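Side-chain contacts in reticulocyte binding protein (PDB 3FAW), which probably hydrolyses the alpha-1,6-glucosidic branch linkages of pullulan and related alpha-glucans as a pullulanase exposed on the streptococcal cell surface: residues D505-K508 with G514-S517; D518-S523 with F548-A553; N522-G527 with N605-T610. All coordinates share one frame; numbering follows the deposited sequence.

How the contacts relate
All three contacts gather on one side of the (beta/alpha)8 domain, round the sixth strand, 513-516, and the helix that follows it, 518-525. Contact 1 sets that strand against the loop whose M507 binds calcium. Contact 2 begins one residue after contact 1 ends, its centre about 13 Å away, with S517 packing against N550. Contacts 2 and 3 share N522 and S523, and their centres are about 7 Å apart; the methyls I520 CD1 and I608 CD1 meet at 4.0 Å between them. Contact 3 is the one farther from contact 1, about 18 Å from centre to centre, and the two do not touch.

Contact 1 (D505-K508 with G514-S517); sequences DWMK and GVFS. With CA (calcium ion), chain E.
G514 is where M507 first meets the strand: the sulfur M507 SD lies 4.2 Å from G514 CA, and with no side chain on the glycine it faces bare backbone. G514 is already part of the sheet, bonded through its main chain to M483 and G485 of the strand before it in the parallel barrel. V515 comes next and takes most of the contact. Its two methyls and the end of M507 reach toward each other tip to tip: V515 CG2 is 3.7 Å from M507 CG, while V515 CG1 is 3.9 Å from the terminal methyl M507 CE. The methionine chain is not extended. It bends at chi2 (-57°) and again at chi3 (89°), and the double turn swings sulfur and methyl round against the valine. F558 touches both residues, and M459 and Q504 add to the cover on V515. The strand runs on through F516, and S517 takes the N-cap position, right before helix 518-525. The main chain of M507 has its own task: M507 O binds the calcium ion at 2.2 Å, and T510, D511, D561, D565 and a water are among its other ligands. V515 is tied by backbone bonds to D565, another of the ligands, and to V567. No hydrogen bond crosses between 505-508 and 514-517, so dispersion between buried methyls and a thioether joins them directly; M507 thus has an apolar end against the sixth barrel strand and a carbonyl on calcium, consistent with the ion and the core together fixing this loop.

Contact 2 (D518-S523 with F548-A553); sequences DDIRNS and FKNIKA
N550 lies against two neighbours on helix 518-525, I520 and D519, and more of its surface is buried here than that of any other residue in the pair. The backbones come very close at this point, with I520 CA only 5.8 Å from N550 CA. The isoleucine and the asparagine slide past each other in opposite directions, and I520 CG1 passes 4.0 Å from N550 CB. With CG1 anti to the backbone nitrogen (chi1 -166°), the isoleucine lays its longer branch along this flank, where Q568 of the seventh barrel strand also touches it. Both helices belong to the connection between the sixth and seventh strands of the (beta/alpha)8 barrel: 518-525 follows directly on the sixth strand, and 544-551 comes later in the same excursion. The second of them closes in a Schellman motif at A553, which has positive phi and whose N donates to N550 O at 2.8 Å; that same carbonyl also accepts from Q568. D519 crosses the asparagine at about a right angle, its carboxylate turned 58° from the amide plane. D519 OD2 is 3.2 Å from the amide atom modelled as N550 OD1, although this amide is probably turned over; the clear partner of D519 OD2 is the backbone N of G556, which donates a hydrogen bond to it. One turn on, S523 OG donates to D519 O at 2.9 Å, reaching it from the opposite face to S523 N, so two donors grip that carbonyl.

Contact 3 (N522-G527 with N605-T610); sequences NSLKSG and NVMILT
L524 and M607 mark the nearest approach of the two backbones, with L524 CA 8.8 Å from M607 CA, a spacing that the two side chains fill by reaching toward each other. Helix 518-525 is close to its end here: S526 N still bonds back to N522 O, but S526 itself has positive phi and turns the chain out of the helix. On the other side the last turns of helix 590-609 pass by. The methyl M607 CE sits in the fork of the leucine, 3.3 Å from L524 CD1 and 3.3 Å from L524 CD2, tighter than carbon atoms normally pack. M607 runs straight out through chi2 (-174°) and then bends at chi3 (-60°), which carries the methyl into that fork and leaves M607 SD 3.8 Å from L524 CD2. These helices flank the seventh strand of the barrel in sequence, one following the sixth strand and the other leading into the eighth, and their meeting belongs to the helical layer outside the sheet. F536 and I537 touch M607, and I547 of helix 544-551 closes on L524. A looser apolar touch comes from I608, whose CD1 stands 4.5 Å from L524 CD1.

Contact 1 (D505-K508 with G514-S517)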
ATOM      1  N   ASP A 505       9.451  -2.034 -14.016  1.00 13.25           N
ATOM      2  CA  ASP A 505      10.511  -1.676 -14.975  1.00 12.85           C
ATOM      3  C   ASP A 505      11.452  -0.584 -14.462  1.00 12.31           C
ATOM      4  O   ASP A 505      12.519  -0.367 -15.029  1.00 12.81           O
ATOM      5  CB  ASP A 505       9.893  -1.253 -16.308  1.00 13.20           C
ATOM      6  CG  ASP A 505       9.113  -2.375 -16.961  1.00 15.24           C
ATOM      7  OD1 ASP A 505       9.548  -3.542 -16.844  1.00 16.90           O
ATOM      8  OD2 ASP A 505       8.071  -2.094 -17.584  1.00 17.14           O
ATOM      9  N   TRP A 506      11.047   0.093 -13.391  1.00 12.32           N
ATOM     10  CA  TRP A 506      11.883   1.075 -12.691  1.00 12.37           C
ATOM     11  C   TRP A 506      13.022   0.418 -11.900  1.00 11.24           C
ATOM     12  O   TRP A 506      14.022   1.069 -11.590  1.00 10.69           O
ATOM     13  CB  TRP A 506      10.989   1.901 -11.755  1.00 12.06           C
ATOM     14  CG  TRP A 506      11.667   2.945 -10.921  1.00 13.73           C
ATOM     15  CD1 TRP A 506      12.707   3.756 -11.283  1.00 15.68           C
ATOM     16  CD2 TRP A 506      11.307   3.328  -9.590  1.00 16.60           C
ATOM     17  NE1 TRP A 506      13.035   4.595 -10.246  1.00 14.45           N
ATOM     18  CE2 TRP A 506      12.186   4.358  -9.198  1.00 16.12           C
ATOM     19  CE3 TRP A 506      10.336   2.886  -8.684  1.00 15.75           C
ATOM     20  CZ2 TRP A 506      12.121   4.953  -7.938  1.00 16.67           C
ATOM     21  CZ3 TRP A 506      10.272   3.482  -7.437  1.00 15.05           C
ATOM     22  CH2 TRP A 506      11.160   4.503  -7.076  1.00 13.33           C
ATOM     23  N   MET A 507      12.877  -0.869 -11.591  1.00 10.80           N
ATOM     24  CA  MET A 507      13.843  -1.574 -10.742  1.00 10.85           C
ATOM     25  C   MET A 507      15.247  -1.660 -11.352  1.00 11.97           C
ATOM     26  O   MET A 507      16.229  -1.678 -10.621  1.00  9.62           O
ATOM     27  CB  MET A 507      13.334  -2.978 -10.382  1.00 11.09           C
ATOM     28  CG  MET A 507      12.085  -3.009  -9.494  1.00 11.92           C
ATOM     29  SD  MET A 507      12.233  -2.147  -7.909  1.00 10.94           S
ATOM     30  CE  MET A 507      11.706  -0.507  -8.411  1.00 11.00           C
ATOM     31  N   LYS A 508      15.346  -1.681 -12.682  1.00 13.19           N
ATOM     32  CA  LYS A 508      16.656  -1.702 -13.348  1.00 14.14           C
ATOM     33  C   LYS A 508      17.420  -0.365 -13.316  1.00 14.39           C
ATOM     34  O   LYS A 508      18.586  -0.335 -13.709  1.00 14.33           O
ATOM     35  CB  LYS A 508      16.521  -2.174 -14.804  1.00 14.69           C
ATOM     36  CG  LYS A 508      15.880  -1.165 -15.747  1.00 14.25           C
ATOM     37  CD  LYS A 508      15.630  -1.770 -17.119  1.00 16.34           C
ATOM     38  CE  LYS A 508      14.881  -0.800 -18.027  1.00 20.42           C
ATOM     39  NZ  LYS A 508      15.615   0.485 -18.224  1.00 25.75           N
ATOM     40  N   GLY A 514      11.642  -1.456  -3.315  1.00 14.68           N
ATOM     41  CA  GLY A 514      11.429  -2.817  -3.836  1.00 14.32           C
ATOM     42  C   GLY A 514       9.979  -3.069  -4.231  1.00 13.10           C
ATOM     43  O   GLY A 514       9.068  -2.457  -3.680  1.00 13.59           O
ATOM     44  N   VAL A 515       9.758  -3.965  -5.190  1.00 12.12           N
ATOM     45  CA  VAL A 515       8.402  -4.263  -5.661  1.00 10.74           C
ATOM     46  C   VAL A 515       8.030  -5.732  -5.470  1.00 11.71           C
ATOM     47  O   VAL A 515       8.888  -6.619  -5.509  1.00 10.36           O
ATOM     48  CB  VAL A 515       8.207  -3.898  -7.152  1.00 11.36           C
ATOM     49  CG1 VAL A 515       8.424  -2.398  -7.371  1.00  7.47           C
ATOM     50  CG2 VAL A 515       9.125  -4.735  -8.037  1.00  7.42           C
ATOM     51  N   PHE A 516       6.735  -5.974  -5.279  1.00 12.20           N
ATOM     52  CA  PHE A 516       6.209  -7.330  -5.138  1.00 12.71           C
ATOM     53  C   PHE A 516       6.470  -8.161  -6.386  1.00 11.92           C
ATOM     54  O   PHE A 516       6.281  -7.686  -7.504  1.00 13.38           O
ATOM     55  CB  PHE A 516       4.708  -7.300  -4.824  1.00 12.27           C
ATOM     56  CG  PHE A 516       4.407  -6.928  -3.405  1.00 12.90           C
ATOM     57  CD1 PHE A 516       4.379  -7.901  -2.415  1.00 11.45           C
ATOM     58  CD2 PHE A 516       4.189  -5.602  -3.049  1.00 14.34           C
ATOM     59  CE1 PHE A 516       4.114  -7.564  -1.096  1.00 11.26           C
ATOM     60  CE2 PHE A 516       3.929  -5.255  -1.732  1.00 12.45           C
ATOM     61  CZ  PHE A 516       3.893  -6.236  -0.755  1.00 15.02           C
ATOM     62  N   SER A 517       6.912  -9.397  -6.177  1.00 12.26           N
ATOM     63  CA  SER A 517       7.166 -10.325  -7.268  1.00 12.92           C
ATOM     64  C   SER A 517       5.954 -11.218  -7.535  1.00 13.01           C
ATOM     65  O   SER A 517       5.789 -12.270  -6.913  1.00 12.16           O
ATOM     66  CB  SER A 517       8.398 -11.179  -6.975  1.00 13.30           C
ATOM     67  OG  SER A 517       8.680 -12.047  -8.060  1.00 14.03           O
TER
HETATM   68 CA    CA E   4      17.714  -2.034  -9.015  1.00 14.31          CA
HETATM   69  O   HOH W   1      19.098  -0.478 -10.222  1.00 17.07           O

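Contact 2 (D518-S523 with F548-A553)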
ATOM      1  N   ASP A 518       5.113 -10.794  -8.474  1.00 12.52           N
ATOM      2  CA  ASP A 518       3.972 -11.610  -8.899  1.00 12.55           C
ATOM      3  C   ASP A 518       4.400 -12.902  -9.616  1.00 12.81           C
ATOM      4  O   ASP A 518       3.647 -13.877  -9.639  1.00 14.09           O
ATOM      5  CB  ASP A 518       2.973 -10.802  -9.753  1.00 13.35           C
ATOM      6  CG  ASP A 518       3.622 -10.057 -10.914  1.00 13.53           C
ATOM      7  OD1 ASP A 518       4.837  -9.774 -10.881  1.00 18.39           O
ATOM      8  OD2 ASP A 518       2.890  -9.721 -11.867  1.00 18.09           O
ATOM      9  N   ASP A 519       5.611 -12.910 -10.172  1.00 12.12           N
ATOM     10  CA  ASP A 519       6.151 -14.079 -10.870  1.00 11.72           C
ATOM     11  C   ASP A 519       6.377 -15.275  -9.937  1.00 11.24           C
ATOM     12  O   ASP A 519       5.991 -16.398 -10.264  1.00 10.63           O
ATOM     13  CB  ASP A 519       7.463 -13.721 -11.574  1.00 11.69           C
ATOM     14  CG  ASP A 519       7.803 -14.671 -12.709  1.00 13.27           C
ATOM     15  OD1 ASP A 519       6.883 -15.060 -13.453  1.00 16.55           O
ATOM     16  OD2 ASP A 519       8.995 -15.004 -12.876  1.00 14.34           O
ATOM     17  N   ILE A 520       7.005 -15.043  -8.787  1.00 11.71           N
ATOM     18  CA  ILE A 520       7.203 -16.119  -7.808  1.00 11.58           C
ATOM     19  C   ILE A 520       5.863 -16.543  -7.189  1.00 12.41           C
ATOM     20  O   ILE A 520       5.642 -17.727  -6.934  1.00 12.24           O
ATOM     21  CB  ILE A 520       8.242 -15.752  -6.702  1.00 11.26           C
ATOM     22  CG1 ILE A 520       8.668 -17.018  -5.941  1.00 11.99           C
ATOM     23  CG2 ILE A 520       7.689 -14.705  -5.744  1.00 11.79           C
ATOM     24  CD1 ILE A 520       9.797 -16.807  -4.937  1.00 10.02           C
ATOM     25  N   ARG A 521       4.973 -15.578  -6.961  1.00 12.72           N
ATOM     26  CA  ARG A 521       3.614 -15.874  -6.495  1.00 12.21           C
ATOM     27  C   ARG A 521       2.926 -16.850  -7.456  1.00 12.16           C
ATOM     28  O   ARG A 521       2.554 -17.959  -7.063  1.00 10.29           O
ATOM     29  CB  ARG A 521       2.801 -14.579  -6.366  1.00 12.57           C
ATOM     30  CG  ARG A 521       1.332 -14.758  -5.957  1.00 13.06           C
ATOM     31  CD  ARG A 521       0.538 -13.484  -6.220  1.00 13.80           C
ATOM     32  NE  ARG A 521       0.183 -13.332  -7.634  1.00 14.40           N
ATOM     33  CZ  ARG A 521      -0.270 -12.208  -8.198  1.00 16.25           C
ATOM     34  NH1 ARG A 521      -0.428 -11.102  -7.483  1.00 16.10           N
ATOM     35  NH2 ARG A 521      -0.563 -12.182  -9.496  1.00 13.31           N
ATOM     36  N   ASN A 522       2.795 -16.438  -8.719  1.00 12.40           N
ATOM     37  CA  ASN A 522       2.127 -17.244  -9.749  1.00 11.67           C
ATOM     38  C   ASN A 522       2.746 -18.625  -9.928  1.00 12.91           C
ATOM     39  O   ASN A 522       2.034 -19.635  -9.953  1.00 10.91           O
ATOM     40  CB  ASN A 522       2.143 -16.520 -11.099  1.00 11.90           C
ATOM     41  CG  ASN A 522       1.225 -15.316 -11.132  1.00 14.29           C
ATOM     42  OD1 ASN A 522       0.489 -15.054 -10.186  1.00 10.27           O
ATOM     43  ND2 ASN A 522       1.262 -14.578 -12.234  1.00 18.63           N
ATOM     44  N   SER A 523       4.071 -18.661 -10.057  1.00 13.45           N
ATOM     45  CA  SER A 523       4.786 -19.912 -10.305  1.00 13.18           C
ATOM     46  C   SER A 523       4.598 -20.932  -9.177  1.00 12.62           C
ATOM     47  O   SER A 523       4.460 -22.130  -9.439  1.00 10.42           O
ATOM     48  CB  SER A 523       6.275 -19.643 -10.523  1.00 14.09           C
ATOM     49  OG  SER A 523       6.482 -18.839 -11.672  1.00 15.47           O
ATOM     50  N   PHE A 548      14.118 -21.532 -10.073  1.00 10.53           N
ATOM     51  CA  PHE A 548      15.453 -21.309  -9.520  1.00  9.04           C
ATOM     52  C   PHE A 548      15.852 -19.838  -9.593  1.00  8.59           C
ATOM     53  O   PHE A 548      16.353 -19.279  -8.623  1.00  8.68           O
ATOM     54  CB  PHE A 548      16.498 -22.170 -10.244  1.00 10.78           C
ATOM     55  CG  PHE A 548      17.904 -21.958  -9.746  1.00  9.79           C
ATOM     56  CD1 PHE A 548      18.216 -22.166  -8.410  1.00 13.28           C
ATOM     57  CD2 PHE A 548      18.910 -21.539 -10.607  1.00 14.02           C
ATOM     58  CE1 PHE A 548      19.508 -21.964  -7.936  1.00 12.08           C
ATOM     59  CE2 PHE A 548      20.208 -21.342 -10.142  1.00 12.87           C
ATOM     60  CZ  PHE A 548      20.506 -21.554  -8.805  1.00 11.11           C
ATOM     61  N   LYS A 549      15.622 -19.217 -10.746  1.00  8.71           N
ATOM     62  CA  LYS A 549      15.891 -17.789 -10.920  1.00 10.51           C
ATOM     63  C   LYS A 549      15.047 -16.917  -9.985  1.00 11.04           C
ATOM     64  O   LYS A 549      15.539 -15.915  -9.468  1.00 12.65           O
ATOM     65  CB  LYS A 549      15.700 -17.381 -12.389  1.00 10.55           C
ATOM     66  CG  LYS A 549      16.825 -17.878 -13.289  1.00 12.45           C
ATOM     67  CD  LYS A 549      16.442 -17.883 -14.758  1.00 16.66           C
ATOM     68  CE  LYS A 549      17.634 -18.301 -15.634  1.00 16.93           C
ATOM     69  NZ  LYS A 549      17.231 -18.604 -17.035  0.10 16.28           N
ATOM     70  N   ASN A 550      13.787 -17.293  -9.763  1.00 12.51           N
ATOM     71  CA  ASN A 550      12.951 -16.609  -8.760  1.00 11.95           C
ATOM     72  C   ASN A 550      13.550 -16.723  -7.355  1.00 12.63           C
ATOM     73  O   ASN A 550      13.660 -15.726  -6.640  1.00 12.16           O
ATOM     74  CB  ASN A 550      11.511 -17.137  -8.768  1.00 11.42           C
ATOM     75  CG  ASN A 550      10.622 -16.413  -9.766  1.00 12.39           C
ATOM     76  OD1 ASN A 550       9.948 -17.040 -10.587  1.00 16.15           O
ATOM     77  ND2 ASN A 550      10.609 -15.088  -9.693  1.00  8.67           N
ATOM     78  N   ILE A 551      13.967 -17.933  -6.984  1.00 13.47           N
ATOM     79  CA  ILE A 551      14.673 -18.170  -5.713  1.00 13.26           C
ATOM     80  C   ILE A 551      15.915 -17.276  -5.554  1.00 12.11           C
ATOM     81  O   ILE A 551      16.250 -16.882  -4.437  1.00 14.23           O
ATOM     82  CB  ILE A 551      15.075 -19.664  -5.551  1.00 13.67           C
ATOM     83  CG1 ILE A 551      13.829 -20.542  -5.409  1.00 15.14           C
ATOM     84  CG2 ILE A 551      15.956 -19.869  -4.329  1.00 14.01           C
ATOM     85  CD1 ILE A 551      14.098 -22.007  -5.650  1.00 15.88           C
ATOM     86  N   LYS A 552      16.582 -16.957  -6.665  1.00 12.47           N
ATOM     87  CA  LYS A 552      17.723 -16.012  -6.674  1.00 11.56           C
ATOM     88  C   LYS A 552      17.321 -14.525  -6.736  1.00 11.59           C
ATOM     89  O   LYS A 552      18.190 -13.652  -6.826  1.00 11.07           O
ATOM     90  CB  LYS A 552      18.667 -16.319  -7.852  1.00 11.97           C
ATOM     91  CG  LYS A 552      19.467 -17.610  -7.710  1.00 11.28           C
ATOM     92  CD  LYS A 552      20.636 -17.688  -8.687  1.00  8.05           C
ATOM     93  CE  LYS A 552      20.185 -17.747 -10.146  1.00  8.06           C
ATOM     94  NZ  LYS A 552      21.355 -17.782 -11.075  1.00 10.29           N
ATOM     95  N   ALA A 553      16.018 -14.241  -6.677  1.00 11.63           N
ATOM     96  CA  ALA A 553      15.483 -12.880  -6.796  1.00 10.78           C
ATOM     97  C   ALA A 553      15.699 -12.327  -8.205  1.00 10.79           C
ATOM     98  O   ALA A 553      16.051 -11.159  -8.382  1.00 10.96           O
ATOM     99  CB  ALA A 553      16.099 -11.946  -5.742  1.00 11.38           C
TER

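Contact 3 (N522-G527 with N605-T610)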
ATOM      1  N   ASN A 522       2.795 -16.438  -8.719  1.00 12.40           N
ATOM      2  CA  ASN A 522       2.127 -17.244  -9.749  1.00 11.67           C
ATOM      3  C   ASN A 522       2.746 -18.625  -9.928  1.00 12.91           C
ATOM      4  O   ASN A 522       2.034 -19.635  -9.953  1.00 10.91           O
ATOM      5  CB  ASN A 522       2.143 -16.520 -11.099  1.00 11.90           C
ATOM      6  CG  ASN A 522       1.225 -15.316 -11.132  1.00 14.29           C
ATOM      7  OD1 ASN A 522       0.489 -15.054 -10.186  1.00 10.27           O
ATOM      8  ND2 ASN A 522       1.262 -14.578 -12.234  1.00 18.63           N
ATOM      9  N   SER A 523       4.071 -18.661 -10.057  1.00 13.45           N
ATOM     10  CA  SER A 523       4.786 -19.912 -10.305  1.00 13.18           C
ATOM     11  C   SER A 523       4.598 -20.932  -9.177  1.00 12.62           C
ATOM     12  O   SER A 523       4.460 -22.130  -9.439  1.00 10.42           O
ATOM     13  CB  SER A 523       6.275 -19.643 -10.523  1.00 14.09           C
ATOM     14  OG  SER A 523       6.482 -18.839 -11.672  1.00 15.47           O
ATOM     15  N   LEU A 524       4.584 -20.458  -7.931  1.00 12.16           N
ATOM     16  CA  LEU A 524       4.455 -21.352  -6.770  1.00 11.37           C
ATOM     17  C   LEU A 524       3.017 -21.776  -6.451  1.00 11.88           C
ATOM     18  O   LEU A 524       2.785 -22.937  -6.112  1.00 11.53           O
ATOM     19  CB  LEU A 524       5.085 -20.719  -5.524  1.00 11.12           C
ATOM     20  CG  LEU A 524       6.605 -20.512  -5.518  1.00 13.06           C
ATOM     21  CD1 LEU A 524       7.092 -20.210  -4.099  1.00  9.52           C
ATOM     22  CD2 LEU A 524       7.344 -21.715  -6.090  1.00 11.12           C
ATOM     23  N   LYS A 525       2.060 -20.851  -6.537  1.00 12.29           N
ATOM     24  CA  LYS A 525       0.676 -21.150  -6.106  1.00 12.87           C
ATOM     25  C   LYS A 525      -0.443 -20.408  -6.857  1.00 13.16           C
ATOM     26  O   LYS A 525      -1.559 -20.300  -6.350  1.00 12.32           O
ATOM     27  CB  LYS A 525       0.537 -20.925  -4.585  1.00 11.59           C
ATOM     28  CG  LYS A 525       1.179 -19.647  -4.043  1.00 12.83           C
ATOM     29  CD  LYS A 525       0.541 -18.363  -4.572  1.00 13.42           C
ATOM     30  CE  LYS A 525      -0.883 -18.163  -4.046  1.00 12.87           C
ATOM     31  NZ  LYS A 525      -1.392 -16.802  -4.345  1.00  7.10           N
ATOM     32  N   SER A 526      -0.143 -19.916  -8.058  1.00 15.14           N
ATOM     33  CA  SER A 526      -1.106 -19.183  -8.904  1.00 15.84           C
ATOM     34  C   SER A 526      -1.465 -17.776  -8.419  1.00 16.89           C
ATOM     35  O   SER A 526      -1.252 -17.408  -7.260  1.00 15.81           O
ATOM     36  CB  SER A 526      -2.398 -19.988  -9.129  1.00 16.02           C
ATOM     37  OG  SER A 526      -3.317 -19.852  -8.050  1.00 15.33           O
ATOM     38  N   GLY A 527      -2.024 -17.009  -9.350  1.00 17.75           N
ATOM     39  CA  GLY A 527      -2.499 -15.649  -9.109  1.00 19.17           C
ATOM     40  C   GLY A 527      -3.073 -15.072 -10.393  1.00 20.16           C
ATOM     41  O   GLY A 527      -3.300 -15.801 -11.350  1.00 19.65           O
ATOM     42  N   ASN A 605       5.974 -21.795   2.325  1.00 12.78           N
ATOM     43  CA  ASN A 605       6.665 -20.964   3.313  1.00 11.71           C
ATOM     44  C   ASN A 605       8.168 -21.233   3.347  1.00 11.66           C
ATOM     45  O   ASN A 605       8.960 -20.310   3.539  1.00 11.12           O
ATOM     46  CB  ASN A 605       6.057 -21.150   4.711  1.00 11.60           C
ATOM     47  CG  ASN A 605       4.674 -20.517   4.846  1.00 10.92           C
ATOM     48  OD1 ASN A 605       4.130 -19.947   3.891  1.00  7.63           O
ATOM     49  ND2 ASN A 605       4.098 -20.616   6.043  1.00  5.80           N
ATOM     50  N   VAL A 606       8.559 -22.491   3.162  1.00 12.07           N
ATOM     51  CA  VAL A 606       9.975 -22.843   3.048  1.00 11.47           C
ATOM     52  C   VAL A 606      10.634 -22.083   1.898  1.00 11.94           C
ATOM     53  O   VAL A 606      11.700 -21.485   2.068  1.00 12.63           O
ATOM     54  CB  VAL A 606      10.177 -24.356   2.820  1.00 11.78           C
ATOM     55  CG1 VAL A 606      11.604 -24.644   2.379  1.00 11.90           C
ATOM     56  CG2 VAL A 606       9.838 -25.139   4.077  1.00  8.78           C
ATOM     57  N   MET A 607       9.988 -22.101   0.734  1.00 11.24           N
ATOM     58  CA  MET A 607      10.560 -21.505  -0.470  1.00 11.41           C
ATOM     59  C   MET A 607      10.703 -19.981  -0.357  1.00 10.74           C
ATOM     60  O   MET A 607      11.741 -19.433  -0.724  1.00 10.26           O
ATOM     61  CB  MET A 607       9.746 -21.910  -1.707  1.00 10.66           C
ATOM     62  CG  MET A 607       9.834 -23.408  -1.993  1.00 11.68           C
ATOM     63  SD  MET A 607       9.048 -23.942  -3.518  1.00 13.05           S
ATOM     64  CE  MET A 607       7.362 -23.425  -3.223  1.00 23.16           C
ATOM     65  N   ILE A 608       9.687 -19.307   0.177  1.00 11.00           N
ATOM     66  CA  ILE A 608       9.757 -17.854   0.386  1.00 11.46           C
ATOM     67  C   ILE A 608      10.859 -17.474   1.383  1.00 11.77           C
ATOM     68  O   ILE A 608      11.602 -16.515   1.163  1.00  9.73           O
ATOM     69  CB  ILE A 608       8.395 -17.265   0.865  1.00 11.16           C
ATOM     70  CG1 ILE A 608       7.347 -17.358  -0.246  1.00 10.60           C
ATOM     71  CG2 ILE A 608       8.552 -15.801   1.312  1.00 12.18           C
ATOM     72  CD1 ILE A 608       7.685 -16.573  -1.528  1.00  4.88           C
ATOM     73  N   LEU A 609      10.974 -18.240   2.466  1.00 12.45           N
ATOM     74  CA  LEU A 609      11.895 -17.897   3.549  1.00 11.99           C
ATOM     75  C   LEU A 609      13.346 -18.359   3.329  1.00 12.72           C
ATOM     76  O   LEU A 609      14.217 -18.071   4.157  1.00 11.74           O
ATOM     77  CB  LEU A 609      11.348 -18.406   4.880  1.00 11.53           C
ATOM     78  CG  LEU A 609      10.123 -17.608   5.347  1.00 11.47           C
ATOM     79  CD1 LEU A 609       9.368 -18.348   6.433  1.00  7.31           C
ATOM     80  CD2 LEU A 609      10.534 -16.208   5.825  1.00  7.97           C
ATOM     81  N   THR A 610      13.599 -19.065   2.225  1.00 11.79           N
ATOM     82  CA  THR A 610      14.961 -19.421   1.806  1.00 12.04           C
ATOM     83  C   THR A 610      15.333 -18.800   0.445  1.00 12.95           C
ATOM     84  O   THR A 610      16.393 -19.106  -0.121  1.00 14.53           O
ATOM     85  CB  THR A 610      15.154 -20.963   1.764  1.00 12.44           C
ATOM     86  OG1 THR A 610      14.169 -21.563   0.911  1.00 13.59           O
ATOM     87  CG2 THR A 610      15.025 -21.554   3.157  1.00 11.59           C
TER